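PDB 3E0U: glutathione peroxidase from Trypanosoma cruzi, which probably reduces hydroperoxides as a thioredoxin-fold peroxidase. Local coordinates for residues K3-F8 with E110-T115; V10-G15 with P93-I98; Y31-R36 with V61-C66; L50-K55 with K89-I94. All coordinates share one frame; numbering follows the deposited sequence.

Contact 1 (K3-F8 with E110-T115)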
loop_
_atom_site.group_PDB
_atom_site.type_symbol
_atom_site.label_atom_id
_atom_site.label_comp_id
_atom_site.label_asym_id
_atom_site.label_seq_id
_atom_site.Cartn_x
_atom_site.Cartn_y
_atom_site.Cartn_z
ATOM N N LYS A 3 16.995 5.474 4.530
ATOM C CA LYS A 3 16.218 4.279 4.080
ATOM C C LYS A 3 14.833 4.650 3.644
ATOM O O LYS A 3 14.092 5.260 4.390
ATOM C CB LYS A 3 16.116 3.207 5.161
ATOM C CG LYS A 3 17.136 2.088 5.002
ATOM C CD LYS A 3 16.972 1.051 6.101
ATOM C CE LYS A 3 18.199 0.155 6.162
ATOM N NZ LYS A 3 18.035 -0.960 7.130
ATOM N N SER A 4 14.446 4.187 2.470
ATOM C CA SER A 4 13.146 4.520 1.955
ATOM C C SER A 4 12.695 3.387 1.045
ATOM O O SER A 4 13.478 2.490 0.710
ATOM C CB SER A 4 13.217 5.846 1.183
ATOM O OG SER A 4 14.245 5.809 0.175
ATOM N N ILE A 5 11.435 3.458 0.632
ATOM C CA ILE A 5 10.872 2.498 -0.226
ATOM C C ILE A 5 11.555 2.539 -1.596
ATOM O O ILE A 5 11.355 1.660 -2.422
ATOM C CB ILE A 5 9.332 2.759 -0.451
ATOM C CG1 ILE A 5 9.070 4.004 -1.288
ATOM C CG2 ILE A 5 8.484 2.709 0.839
ATOM C CD1 ILE A 5 7.594 4.087 -1.621
ATOM N N TYR A 6 12.242 3.642 -1.885
ATOM C CA TYR A 6 12.829 3.861 -3.201
ATOM C C TYR A 6 14.160 3.143 -3.434
ATOM O O TYR A 6 14.725 3.156 -4.574
ATOM C CB TYR A 6 12.960 5.366 -3.464
ATOM C CG TYR A 6 11.613 6.023 -3.491
ATOM C CD1 TYR A 6 10.667 5.617 -4.381
ATOM C CD2 TYR A 6 11.261 6.951 -2.524
ATOM C CE1 TYR A 6 9.418 6.204 -4.384
ATOM C CE2 TYR A 6 10.016 7.529 -2.497
ATOM C CZ TYR A 6 9.099 7.165 -3.423
ATOM O OH TYR A 6 7.889 7.822 -3.438
ATOM N N GLU A 7 14.571 2.414 -2.399
ATOM C CA GLU A 7 15.733 1.560 -2.481
ATOM C C GLU A 7 15.272 0.143 -2.852
ATOM O O GLU A 7 16.072 -0.775 -2.784
ATOM C CB GLU A 7 16.477 1.525 -1.162
ATOM C CG GLU A 7 17.062 2.849 -0.711
ATOM C CD GLU A 7 17.758 2.723 0.598
ATOM O OE1 GLU A 7 17.271 2.032 1.505
ATOM O OE2 GLU A 7 18.807 3.312 0.752
ATOM N N PHE A 8 13.974 -0.036 -3.164
ATOM C CA PHE A 8 13.445 -1.345 -3.633
ATOM C C PHE A 8 12.895 -1.250 -5.025
ATOM O O PHE A 8 12.480 -0.158 -5.488
ATOM C CB PHE A 8 12.374 -1.908 -2.705
ATOM C CG PHE A 8 12.827 -1.989 -1.313
ATOM C CD1 PHE A 8 12.836 -0.867 -0.529
ATOM C CD2 PHE A 8 13.469 -3.105 -0.856
ATOM C CE1 PHE A 8 13.361 -0.890 0.736
ATOM C CE2 PHE A 8 13.920 -3.156 0.436
ATOM C CZ PHE A 8 13.944 -2.035 1.191
ATOM N N GLU A 110 9.198 -6.493 3.763
ATOM C CA GLU A 110 9.993 -6.706 4.970
ATOM C C GLU A 110 10.397 -5.344 5.543
ATOM O O GLU A 110 10.191 -5.083 6.723
ATOM C CB GLU A 110 11.235 -7.621 4.726
ATOM C CG GLU A 110 10.948 -9.008 4.069
ATOM C CD GLU A 110 10.400 -10.092 5.027
ATOM O OE1 GLU A 110 10.920 -11.253 4.993
ATOM O OE2 GLU A 110 9.497 -9.794 5.853
ATOM N N PHE A 111 10.938 -4.453 4.720
ATOM C CA PHE A 111 11.248 -3.059 5.156
ATOM C C PHE A 111 10.061 -2.328 5.879
ATOM O O PHE A 111 10.195 -1.861 7.030
ATOM C CB PHE A 111 11.787 -2.210 3.954
ATOM C CG PHE A 111 11.973 -0.732 4.298
ATOM C CD1 PHE A 111 12.887 -0.342 5.273
ATOM C CD2 PHE A 111 11.217 0.251 3.662
ATOM C CE1 PHE A 111 13.006 1.009 5.649
ATOM C CE2 PHE A 111 11.303 1.583 4.028
ATOM C CZ PHE A 111 12.203 1.978 5.027
ATOM N N MET A 112 8.899 -2.251 5.220
ATOM C CA MET A 112 7.749 -1.558 5.803
ATOM C C MET A 112 7.242 -2.266 7.027
ATOM O O MET A 112 6.801 -1.621 7.947
ATOM C CB MET A 112 6.587 -1.412 4.813
ATOM C CG MET A 112 6.973 -0.817 3.466
ATOM S SD MET A 112 5.618 -0.344 2.404
ATOM C CE MET A 112 4.887 -1.871 1.883
ATOM N N LYS A 113 7.169 -3.592 7.003
ATOM C CA LYS A 113 6.668 -4.342 8.179
ATOM C C LYS A 113 7.639 -4.237 9.362
ATOM O O LYS A 113 7.222 -4.150 10.511
ATOM C CB LYS A 113 6.393 -5.812 7.823
ATOM C CG LYS A 113 5.330 -6.026 6.706
ATOM C CD LYS A 113 5.487 -7.421 6.074
ATOM C CE LYS A 113 5.698 -8.477 7.144
ATOM N NZ LYS A 113 6.011 -9.791 6.534
ATOM N N ALA A 114 8.939 -4.256 9.078
ATOM C CA ALA A 114 9.960 -4.069 10.108
ATOM C C ALA A 114 9.921 -2.627 10.638
ATOM O O ALA A 114 9.869 -2.419 11.832
ATOM C CB ALA A 114 11.349 -4.446 9.563
ATOM N N THR A 115 9.753 -1.640 9.766
ATOM C CA THR A 115 9.668 -0.248 10.226
ATOM C C THR A 115 8.445 -0.070 11.143
ATOM O O THR A 115 8.559 0.483 12.212
ATOM C CB THR A 115 9.625 0.755 9.032
ATOM O OG1 THR A 115 10.743 0.520 8.172
ATOM C CG2 THR A 115 9.677 2.189 9.526
#

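Contact 2 (V10-G15 with P93-I98)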
loop_
_atom_site.group_PDB
_atom_site.type_symbol
_atom_site.label_atom_id
_atom_site.label_comp_id
_atom_site.label_asym_id
_atom_site.label_seq_id
_atom_site.Cartn_x
_atom_site.Cartn_y
_atom_site.Cartn_z
ATOM N N VAL A 10 10.407 -3.213 -8.009
ATOM C CA VAL A 10 9.174 -3.976 -8.082
ATOM C C VAL A 10 8.635 -4.015 -9.498
ATOM O O VAL A 10 8.941 -3.145 -10.306
ATOM C CB VAL A 10 8.203 -3.273 -7.075
ATOM C CG1 VAL A 10 6.862 -2.946 -7.635
ATOM C CG2 VAL A 10 8.242 -3.912 -5.768
ATOM N N ASN A 11 8.101 -5.161 -9.906
ATOM C CA ASN A 11 7.341 -5.194 -11.138
ATOM C C ASN A 11 5.888 -4.732 -10.939
ATOM O O ASN A 11 5.344 -4.759 -9.782
ATOM C CB ASN A 11 7.416 -6.567 -11.802
ATOM C CG ASN A 11 8.836 -6.924 -12.181
ATOM O OD1 ASN A 11 9.527 -6.083 -12.740
ATOM N ND2 ASN A 11 9.333 -8.054 -11.684
ATOM N N ALA A 12 5.384 -4.126 -12.014
ATOM C CA ALA A 12 4.036 -3.648 -12.178
ATOM C C ALA A 12 3.184 -4.811 -12.687
ATOM O O ALA A 12 3.692 -5.903 -12.884
ATOM C CB ALA A 12 4.008 -2.521 -13.233
ATOM N N ALA A 13 1.899 -4.569 -12.912
ATOM C CA ALA A 13 1.018 -5.619 -13.373
ATOM C C ALA A 13 1.469 -6.187 -14.722
ATOM O O ALA A 13 1.552 -7.408 -14.839
ATOM C CB ALA A 13 -0.449 -5.154 -13.437
ATOM N N ASP A 14 1.708 -5.335 -15.733
ATOM C CA ASP A 14 2.212 -5.831 -17.034
ATOM C C ASP A 14 3.435 -6.761 -16.915
ATOM O O ASP A 14 3.960 -7.203 -17.921
ATOM C CB ASP A 14 2.508 -4.683 -18.036
ATOM C CG ASP A 14 3.703 -3.790 -17.604
ATOM O OD1 ASP A 14 4.355 -4.059 -16.568
ATOM O OD2 ASP A 14 4.026 -2.833 -18.347
ATOM N N GLY A 15 3.963 -6.940 -15.700
ATOM C CA GLY A 15 5.103 -7.839 -15.455
ATOM C C GLY A 15 6.482 -7.243 -15.667
ATOM O O GLY A 15 7.510 -7.938 -15.539
ATOM N N PRO A 93 -2.722 2.217 -9.634
ATOM C CA PRO A 93 -1.666 1.248 -10.040
ATOM C C PRO A 93 -1.672 -0.119 -9.308
ATOM O O PRO A 93 -1.683 -0.150 -8.094
ATOM C CB PRO A 93 -0.375 1.993 -9.708
ATOM C CG PRO A 93 -0.802 3.501 -9.916
ATOM C CD PRO A 93 -2.169 3.551 -9.299
ATOM N N ILE A 94 -1.934 -1.204 -10.038
ATOM C CA ILE A 94 -1.881 -2.540 -9.451
ATOM C C ILE A 94 -0.480 -3.023 -9.833
ATOM O O ILE A 94 -0.015 -2.786 -10.949
ATOM C CB ILE A 94 -2.925 -3.594 -10.066
ATOM C CG1 ILE A 94 -4.337 -3.041 -10.430
ATOM C CG2 ILE A 94 -2.939 -4.923 -9.303
ATOM C CD1 ILE A 94 -4.924 -2.071 -9.529
ATOM N N MET A 95 0.193 -3.695 -8.913
ATOM C CA MET A 95 1.525 -4.231 -9.138
ATOM C C MET A 95 1.473 -5.737 -9.404
ATOM O O MET A 95 0.443 -6.322 -9.228
ATOM C CB MET A 95 2.351 -3.983 -7.885
ATOM C CG MET A 95 2.503 -2.471 -7.473
ATOM S SD MET A 95 3.509 -1.437 -8.606
ATOM C CE MET A 95 2.297 -0.573 -9.602
ATOM N N ALA A 96 2.624 -6.376 -9.660
ATOM C CA ALA A 96 2.709 -7.803 -9.864
ATOM C C ALA A 96 2.563 -8.455 -8.491
ATOM O O ALA A 96 2.938 -7.849 -7.442
ATOM C CB ALA A 96 4.068 -8.195 -10.564
ATOM N N LYS A 97 1.887 -9.610 -8.484
ATOM C CA LYS A 97 1.636 -10.375 -7.284
ATOM C C LYS A 97 2.959 -10.694 -6.605
ATOM O O LYS A 97 3.951 -10.956 -7.278
ATOM C CB LYS A 97 0.831 -11.646 -7.604
ATOM C CG LYS A 97 0.550 -12.543 -6.350
ATOM C CD LYS A 97 -0.607 -13.477 -6.516
ATOM C CE LYS A 97 -0.380 -14.428 -7.689
ATOM N NZ LYS A 97 -0.920 -13.921 -9.008
ATOM N N ILE A 98 2.990 -10.568 -5.276
ATOM C CA ILE A 98 4.172 -10.806 -4.472
ATOM C C ILE A 98 3.719 -11.570 -3.231
ATOM O O ILE A 98 2.541 -11.775 -3.035
ATOM C CB ILE A 98 4.863 -9.453 -3.997
ATOM C CG1 ILE A 98 3.895 -8.578 -3.139
ATOM C CG2 ILE A 98 5.453 -8.691 -5.208
ATOM C CD1 ILE A 98 4.571 -7.557 -2.224
HETATM O O HOH W 1 0.646 -1.675 -13.207
#

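Contact 3 (Y31-R36 with V61-C66)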
loop_
_atom_site.group_PDB
_atom_site.type_symbol
_atom_site.label_atom_id
_atom_site.label_comp_id
_atom_site.label_asym_id
_atom_site.label_seq_id
_atom_site.Cartn_x
_atom_site.Cartn_y
_atom_site.Cartn_z
ATOM N N TYR A 31 -1.067 -0.707 -0.432
ATOM C CA TYR A 31 -1.948 -1.781 0.038
ATOM C C TYR A 31 -1.598 -3.146 -0.541
ATOM O O TYR A 31 -1.180 -3.239 -1.704
ATOM C CB TYR A 31 -3.403 -1.517 -0.370
ATOM C CG TYR A 31 -4.169 -0.369 0.283
ATOM C CD1 TYR A 31 -5.034 -0.606 1.320
ATOM C CD2 TYR A 31 -4.156 0.912 -0.273
ATOM C CE1 TYR A 31 -5.874 0.383 1.777
ATOM C CE2 TYR A 31 -4.982 1.917 0.202
ATOM C CZ TYR A 31 -5.833 1.653 1.230
ATOM O OH TYR A 31 -6.571 2.662 1.802
ATOM N N ASN A 32 -1.823 -4.186 0.289
ATOM C CA ASN A 32 -1.875 -5.589 -0.132
ATOM C C ASN A 32 -3.330 -5.972 -0.314
ATOM O O ASN A 32 -4.191 -5.679 0.520
ATOM C CB ASN A 32 -1.165 -6.573 0.825
ATOM C CG ASN A 32 -1.796 -6.648 2.197
ATOM O OD1 ASN A 32 -1.654 -5.714 2.969
ATOM N ND2 ASN A 32 -2.363 -7.829 2.561
ATOM N N VAL A 33 -3.617 -6.620 -1.431
ATOM C CA VAL A 33 -4.981 -6.866 -1.800
ATOM C C VAL A 33 -4.919 -8.258 -2.325
ATOM O O VAL A 33 -3.829 -8.743 -2.643
ATOM C CB VAL A 33 -5.434 -5.879 -2.944
ATOM C CG1 VAL A 33 -5.325 -4.441 -2.468
ATOM C CG2 VAL A 33 -4.567 -6.046 -4.174
ATOM N N ALA A 34 -6.030 -8.969 -2.218
ATOM C CA ALA A 34 -6.135 -10.285 -2.776
ATOM C C ALA A 34 -6.139 -10.180 -4.294
ATOM O O ALA A 34 -6.770 -9.296 -4.877
ATOM C CB ALA A 34 -7.388 -10.947 -2.284
ATOM N N SER A 35 -5.440 -11.110 -4.925
ATOM C CA SER A 35 -5.326 -11.164 -6.363
ATOM C C SER A 35 -6.626 -11.644 -7.007
ATOM O O SER A 35 -6.991 -11.155 -8.081
ATOM C CB SER A 35 -4.152 -12.079 -6.751
ATOM O OG SER A 35 -4.296 -13.384 -6.188
ATOM N N ARG A 36 -7.398 -12.464 -6.289
ATOM C CA ARG A 36 -8.602 -13.114 -6.880
ATOM C C ARG A 36 -10.016 -12.530 -6.607
ATOM O O ARG A 36 -10.635 -11.951 -7.515
ATOM C CB ARG A 36 -8.554 -14.643 -6.682
ATOM C CG ARG A 36 -7.724 -15.331 -7.754
ATOM C CD ARG A 36 -8.207 -14.808 -9.095
ATOM N NE ARG A 36 -7.620 -15.473 -10.251
ATOM C CZ ARG A 36 -8.119 -15.391 -11.486
ATOM N NH1 ARG A 36 -9.249 -14.718 -11.703
ATOM N NH2 ARG A 36 -7.535 -16.037 -12.494
ATOM N N VAL A 61 -2.125 5.656 -4.739
ATOM C CA VAL A 61 -2.197 4.413 -4.033
ATOM C C VAL A 61 -1.680 3.284 -4.878
ATOM O O VAL A 61 -1.884 3.245 -6.083
ATOM C CB VAL A 61 -3.566 4.115 -3.311
ATOM C CG1 VAL A 61 -4.604 5.169 -3.531
ATOM C CG2 VAL A 61 -4.046 2.641 -3.479
ATOM N N LEU A 62 -0.873 2.449 -4.246
ATOM C CA LEU A 62 -0.259 1.313 -4.895
ATOM C C LEU A 62 -0.829 0.027 -4.293
ATOM O O LEU A 62 -0.884 -0.073 -3.096
ATOM C CB LEU A 62 1.255 1.369 -4.634
ATOM C CG LEU A 62 2.251 1.972 -5.652
ATOM C CD1 LEU A 62 1.696 3.007 -6.581
ATOM C CD2 LEU A 62 3.602 2.344 -5.127
ATOM N N ALA A 63 -1.327 -0.901 -5.132
ATOM C CA ALA A 63 -1.894 -2.184 -4.677
ATOM C C ALA A 63 -0.980 -3.298 -5.071
ATOM O O ALA A 63 -0.639 -3.441 -6.261
ATOM C CB ALA A 63 -3.260 -2.437 -5.292
ATOM N N PHE A 64 -0.565 -4.084 -4.070
ATOM C CA PHE A 64 0.271 -5.261 -4.298
ATOM C C PHE A 64 -0.606 -6.489 -4.118
ATOM O O PHE A 64 -0.829 -6.905 -2.963
ATOM C CB PHE A 64 1.444 -5.340 -3.301
ATOM C CG PHE A 64 2.609 -4.434 -3.631
ATOM C CD1 PHE A 64 2.622 -3.119 -3.196
ATOM C CD2 PHE A 64 3.669 -4.890 -4.437
ATOM C CE1 PHE A 64 3.656 -2.226 -3.571
ATOM C CE2 PHE A 64 4.782 -4.029 -4.741
ATOM C CZ PHE A 64 4.743 -2.678 -4.337
ATOM N N PRO A 65 -1.000 -7.144 -5.246
ATOM C CA PRO A 65 -1.792 -8.378 -5.184
ATOM C C PRO A 65 -0.996 -9.435 -4.479
ATOM O O PRO A 65 0.204 -9.551 -4.673
ATOM C CB PRO A 65 -2.011 -8.775 -6.665
ATOM C CG PRO A 65 -1.681 -7.548 -7.457
ATOM C CD PRO A 65 -0.581 -6.863 -6.620
ATOM N N CYS A 66 -1.702 -10.233 -3.694
ATOM C CA CYS A 66 -1.089 -11.223 -2.859
ATOM C C CYS A 66 -2.125 -12.287 -2.535
ATOM O O CYS A 66 -3.150 -11.989 -1.950
ATOM C CB CYS A 66 -0.604 -10.515 -1.607
ATOM S SG CYS A 66 0.128 -11.521 -0.409
#

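Contact 4 (L50-K55 with K89-I94)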
loop_
_atom_site.group_PDB
_atom_site.type_symbol
_atom_site.label_atom_id
_atom_site.label_comp_id
_atom_site.label_asym_id
_atom_site.label_seq_id
_atom_site.Cartn_x
_atom_site.Cartn_y
_atom_site.Cartn_z
ATOM N N LEU A 50 -9.606 7.832 -1.164
ATOM C CA LEU A 50 -8.392 8.585 -0.959
ATOM C C LEU A 50 -7.642 8.881 -2.239
ATOM O O LEU A 50 -6.998 9.893 -2.329
ATOM C CB LEU A 50 -7.465 7.882 0.035
ATOM C CG LEU A 50 -8.016 7.911 1.448
ATOM C CD1 LEU A 50 -7.331 6.821 2.246
ATOM C CD2 LEU A 50 -7.826 9.318 2.038
ATOM N N TYR A 51 -7.623 7.940 -3.166
ATOM C CA TYR A 51 -6.925 8.077 -4.430
ATOM C C TYR A 51 -7.576 9.175 -5.275
ATOM O O TYR A 51 -6.901 9.968 -5.936
ATOM C CB TYR A 51 -6.918 6.735 -5.157
ATOM C CG TYR A 51 -6.291 6.790 -6.528
ATOM C CD1 TYR A 51 -4.905 6.944 -6.683
ATOM C CD2 TYR A 51 -7.074 6.702 -7.680
ATOM C CE1 TYR A 51 -4.311 7.096 -7.972
ATOM C CE2 TYR A 51 -6.504 6.826 -8.942
ATOM C CZ TYR A 51 -5.103 6.981 -9.066
ATOM O OH TYR A 51 -4.544 7.076 -10.312
ATOM N N ASN A 52 -8.904 9.246 -5.237
ATOM C CA ASN A 52 -9.621 10.288 -5.955
ATOM C C ASN A 52 -9.621 11.662 -5.241
ATOM O O ASN A 52 -9.563 12.710 -5.904
ATOM C CB ASN A 52 -11.039 9.820 -6.353
ATOM C CG ASN A 52 -11.021 8.785 -7.488
ATOM O OD1 ASN A 52 -10.638 9.094 -8.617
ATOM N ND2 ASN A 52 -11.424 7.553 -7.187
ATOM N N LYS A 53 -9.666 11.675 -3.912
ATOM C CA LYS A 53 -9.729 12.955 -3.198
ATOM C C LYS A 53 -8.375 13.670 -3.299
ATOM O O LYS A 53 -8.314 14.896 -3.489
ATOM C CB LYS A 53 -10.097 12.770 -1.712
ATOM C CG LYS A 53 -11.573 12.733 -1.356
ATOM C CD LYS A 53 -12.044 13.991 -0.639
ATOM C CE LYS A 53 -11.513 14.085 0.803
ATOM N NZ LYS A 53 -12.404 13.474 1.850
ATOM N N TYR A 54 -7.311 12.877 -3.349
ATOM C CA TYR A 54 -5.993 13.415 -3.159
ATOM C C TYR A 54 -4.955 13.258 -4.266
ATOM O O TYR A 54 -3.881 13.877 -4.175
ATOM C CB TYR A 54 -5.441 12.861 -1.839
ATOM C CG TYR A 54 -6.254 13.342 -0.658
ATOM C CD1 TYR A 54 -6.267 14.699 -0.327
ATOM C CD2 TYR A 54 -7.155 12.503 -0.002
ATOM C CE1 TYR A 54 -7.089 15.191 0.675
ATOM C CE2 TYR A 54 -7.963 12.983 1.022
ATOM C CZ TYR A 54 -7.908 14.322 1.365
ATOM O OH TYR A 54 -8.680 14.831 2.375
ATOM N N LYS A 55 -5.264 12.518 -5.333
ATOM C CA LYS A 55 -4.225 12.265 -6.347
ATOM C C LYS A 55 -3.711 13.552 -6.969
ATOM O O LYS A 55 -2.500 13.713 -7.151
ATOM C CB LYS A 55 -4.691 11.290 -7.428
ATOM C CG LYS A 55 -5.914 11.728 -8.185
ATOM C CD LYS A 55 -6.577 10.522 -8.827
ATOM C CE LYS A 55 -6.051 10.276 -10.219
ATOM N NZ LYS A 55 -6.429 11.414 -11.074
ATOM N N LYS A 89 -9.434 -5.163 -9.856
ATOM C CA LYS A 89 -9.511 -4.012 -10.748
ATOM C C LYS A 89 -9.580 -2.761 -9.918
ATOM O O LYS A 89 -10.255 -2.710 -8.888
ATOM C CB LYS A 89 -10.734 -4.043 -11.686
ATOM C CG LYS A 89 -10.657 -5.096 -12.740
ATOM C CD LYS A 89 -10.935 -4.561 -14.124
ATOM C CE LYS A 89 -12.370 -4.790 -14.599
ATOM N NZ LYS A 89 -13.316 -3.922 -13.834
ATOM N N ALA A 90 -8.905 -1.726 -10.375
ATOM C CA ALA A 90 -8.926 -0.463 -9.660
ATOM C C ALA A 90 -8.460 0.634 -10.579
ATOM O O ALA A 90 -7.874 0.349 -11.615
ATOM C CB ALA A 90 -8.017 -0.556 -8.407
ATOM N N ASP A 91 -8.694 1.877 -10.180
ATOM C CA ASP A 91 -8.221 3.086 -10.901
ATOM C C ASP A 91 -6.742 3.401 -10.572
ATOM O O ASP A 91 -6.043 4.080 -11.320
ATOM C CB ASP A 91 -9.080 4.293 -10.540
ATOM C CG ASP A 91 -10.481 4.186 -11.073
ATOM O OD1 ASP A 91 -10.642 3.458 -12.089
ATOM O OD2 ASP A 91 -11.398 4.907 -10.565
ATOM N N PHE A 92 -6.279 2.948 -9.419
ATOM C CA PHE A 92 -4.905 3.160 -9.052
ATOM C C PHE A 92 -4.052 2.002 -9.579
ATOM O O PHE A 92 -4.585 0.969 -10.029
ATOM C CB PHE A 92 -4.753 3.391 -7.512
ATOM C CG PHE A 92 -5.547 2.420 -6.656
ATOM C CD1 PHE A 92 -5.112 1.122 -6.468
ATOM C CD2 PHE A 92 -6.801 2.766 -6.171
ATOM C CE1 PHE A 92 -5.911 0.182 -5.796
ATOM C CE2 PHE A 92 -7.567 1.843 -5.463
ATOM C CZ PHE A 92 -7.125 0.545 -5.286
ATOM N N PRO A 93 -2.722 2.217 -9.634
ATOM C CA PRO A 93 -1.666 1.248 -10.040
ATOM C C PRO A 93 -1.672 -0.119 -9.308
ATOM O O PRO A 93 -1.683 -0.150 -8.094
ATOM C CB PRO A 93 -0.375 1.993 -9.708
ATOM C CG PRO A 93 -0.802 3.501 -9.916
ATOM C CD PRO A 93 -2.169 3.551 -9.299
ATOM N N ILE A 94 -1.934 -1.204 -10.038
ATOM C CA ILE A 94 -1.881 -2.540 -9.451
ATOM C C ILE A 94 -0.480 -3.023 -9.833
ATOM O O ILE A 94 -0.015 -2.786 -10.949
ATOM C CB ILE A 94 -2.925 -3.594 -10.066
ATOM C CG1 ILE A 94 -4.337 -3.041 -10.430
ATOM C CG2 ILE A 94 -2.939 -4.923 -9.303
ATOM C CD1 ILE A 94 -4.924 -2.071 -9.529
#

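Contact 1 (K3-F8 with E110-T115)
Phe111, on helix 107-115, and Phe8, at the end of a short 3-10 turn near the N-terminus, lie with their ring planes only 23° from parallel. Yet the rings are slid so far apart, with centroids 5.5 Å from each other, that they barely overlap, and this is no true stack. The tip of one side chain instead meets the root of the other: Phe8 CZ comes to 3.5 Å from Phe111 CB, and the two side chains cross at about a right angle. With CG anti to the backbone N (chi1 173°), the Phe111 ring reaches away from its helix into the bend of 3-8. There Phe111 CE1 meets Lys3 CB at 3.8 Å, and Phe111 CE2 lies 3.8 Å from Ser4 C. The CE1 corner thus meets the Lys3 side chain, while CZ and CE2 meet backbone of Lys3, Ser4 and Ile5.

In this thioredoxin fold helix 107-115 packs on the central sheet, and the N-terminal turn closes over the same region: Ile5 and Met112 both rest on Ile30 and Ile134 of the sheet. Between them Ile5 CG2 approaches Met112 SD at 4.5 Å, a loose apolar contact. One face of the Phe111 ring carries Thr115 OG1, offset toward the rim. That hydroxyl donates to Phe111 O over 2.7 Å, and Thr115 N bonds the same oxygen from the opposite face of the carbonyl plane.

Contact 2 (V10-G15 with P93-I98)
Ala12 and Met95 form a single backbone bridge, flanked by two hydrogen bonds of unequal quality. On one side Ala96 N gives its hydrogen to Asn11 O over 3.2 Å, almost straight at 177°. On the other, Ala13 N reaches Ile94 O at 3.3 Å in a weak bond bent to 130°. A water bridges the same pair, accepting from Ala13 N and donating to Ile94 O at 2.6 Å.

The segment 10-15 belongs to the N-terminal region that precedes the first sheet strand. Val10 shares backbone bonding with Tyr18, and a type I turn runs from Ala12 to Gly15, consistent with the tip of an N-terminal hairpin added to the thioredoxin core. The segment 93-98 in turn is bonded through its backbone to strand 60-65, so the bridge ties this N-terminal turn to that outermost strand of the sheet by way of 93-98.

Alanines line much of the bridge. Ala96 CB sits 3.3 Å from Ala12 O and 3.9 Å from Asn11 CB, while Ala13 CB faces Ile94 O at 3.5 Å. Met95 is longer and buried: CG lies beside its own backbone N (chi1 -59°), and further bends along the chain bring Met95 SD to 3.8 Å from Val10 CG1, the two side chains crossing at about a right angle. Nearer its root, Met95 CB rests 3.6 Å from Asn11 O. An ammonium ion, probably from the crystallisation liquor, also bonds Asn11 O, together with Ala96 O.

Contact 3 (Y31-R36 with V61-C66)
Tyr31 to Val33 and Val61 to Pro65 are neighbouring parallel strands in the buried sheet, the two strands of a beta-alpha-beta unit whose connection is helix 43-54. The axes of the two short strand segments are inclined at 38°. Both backbone polar groups of Tyr31 bond strand 61-65: Tyr31 N donates to Leu62 O at 2.7 Å and Tyr31 O accepts from Phe64 N at 2.6 Å. Farther on, Val33 N donates to Phe64 O at 3.2 Å, and Cys66 N makes a weak bond to Val33 O.

Tyr31, Val33, Ala63 and Pro65 share one sheet face, where Val33 CG2 meets Ala63 CB at 4.0 Å and Tyr31 also touches helix 43-54. The Tyr31 ring carries CD2 to 3.6 Å from Val61 CG2. Asn32 and Phe64 occupy the other face, under helix 107-115, and Asn32 ND2 is bonded to Trp127 O. The side chain of Ala34 lies about 6 Å from that of Cys37. Since only the last N-H...O bond is weak and CA-H...O contacts continue to Ala34 CA and Cys66 O, the pairing probably persists toward the loop holding Cys37, the predicted active-site residue.

Contact 4 (L50-K55 with K89-I94)
Tyr51 and Phe92 meet where helix 43-54, the connection of a beta-alpha-beta unit in the thioredoxin fold, faces the loop that follows strand 60-65. Aromatic contact dominates. The rings form a T-shaped pair, with the edge of Phe92 directed at the face of Tyr51, centroids 5.8 Å apart and planes at 76°. Phe92 CD2 lies 4.1 Å from Tyr51 CG. A CH-pi contact is more central: Phe92 CB stands 3.6 Å from the centroid of the Tyr51 ring, just 10° off its normal. Phe92 holds CG between its backbone N and carbonyl carbon (chi1 45°); its ring presents an edge to Tyr51 while its end leads away from 50-55, touching Ala47 and Thr48 earlier in the helix. Tyr51, with CG anti to its backbone N, spreads its ring broadside to the loop and also lies against Thr60 and Val61 of the neighbouring strand.

Among the polar groups, Asn52 ND2 is 4.3 Å from Asp91 OD2, too far for a bond, and is instead hydrogen-bonded to Thr48 O one turn earlier in its own helix. Elsewhere along the loop, Lys89 O is bonded by Tyr44 OH of the same helix.

Aliphatic atoms gather round the Tyr51 ring more loosely. Pro93 CD comes within 4.3 Å of Tyr51 CE1, and Asp91 CB within 4.0 Å of Tyr51 CE2. On the face of the Tyr51 ring opposite Phe92 CB, Lys55 CD lies 3.7 Å above the plane, offset toward the rim.

In the fold
Contact 3 is the buried core of the set, paired mainly backbone to backbone; contacts 1 and 2 are partly buried, and only contact 4 is a surface contact. Contacts 3 and 4 draw on the same beta-alpha-beta unit, one on its strands, the other on its helix. Contacts 2 and 4 share Pro93 and Ile94, in a loop running along strand 60-65: Pro93 O and Met95 N both probably bond the backbone of Ala63. From that loop, contact 2 turns to the N-terminal turn 10-15 through polar backbone groups, whereas contact 4 uses aromatic rings. Contact 1, chiefly aromatic and apolar, concerns helix 107-115, across the chain's centre from contact 4, their centres about 22 Å apart.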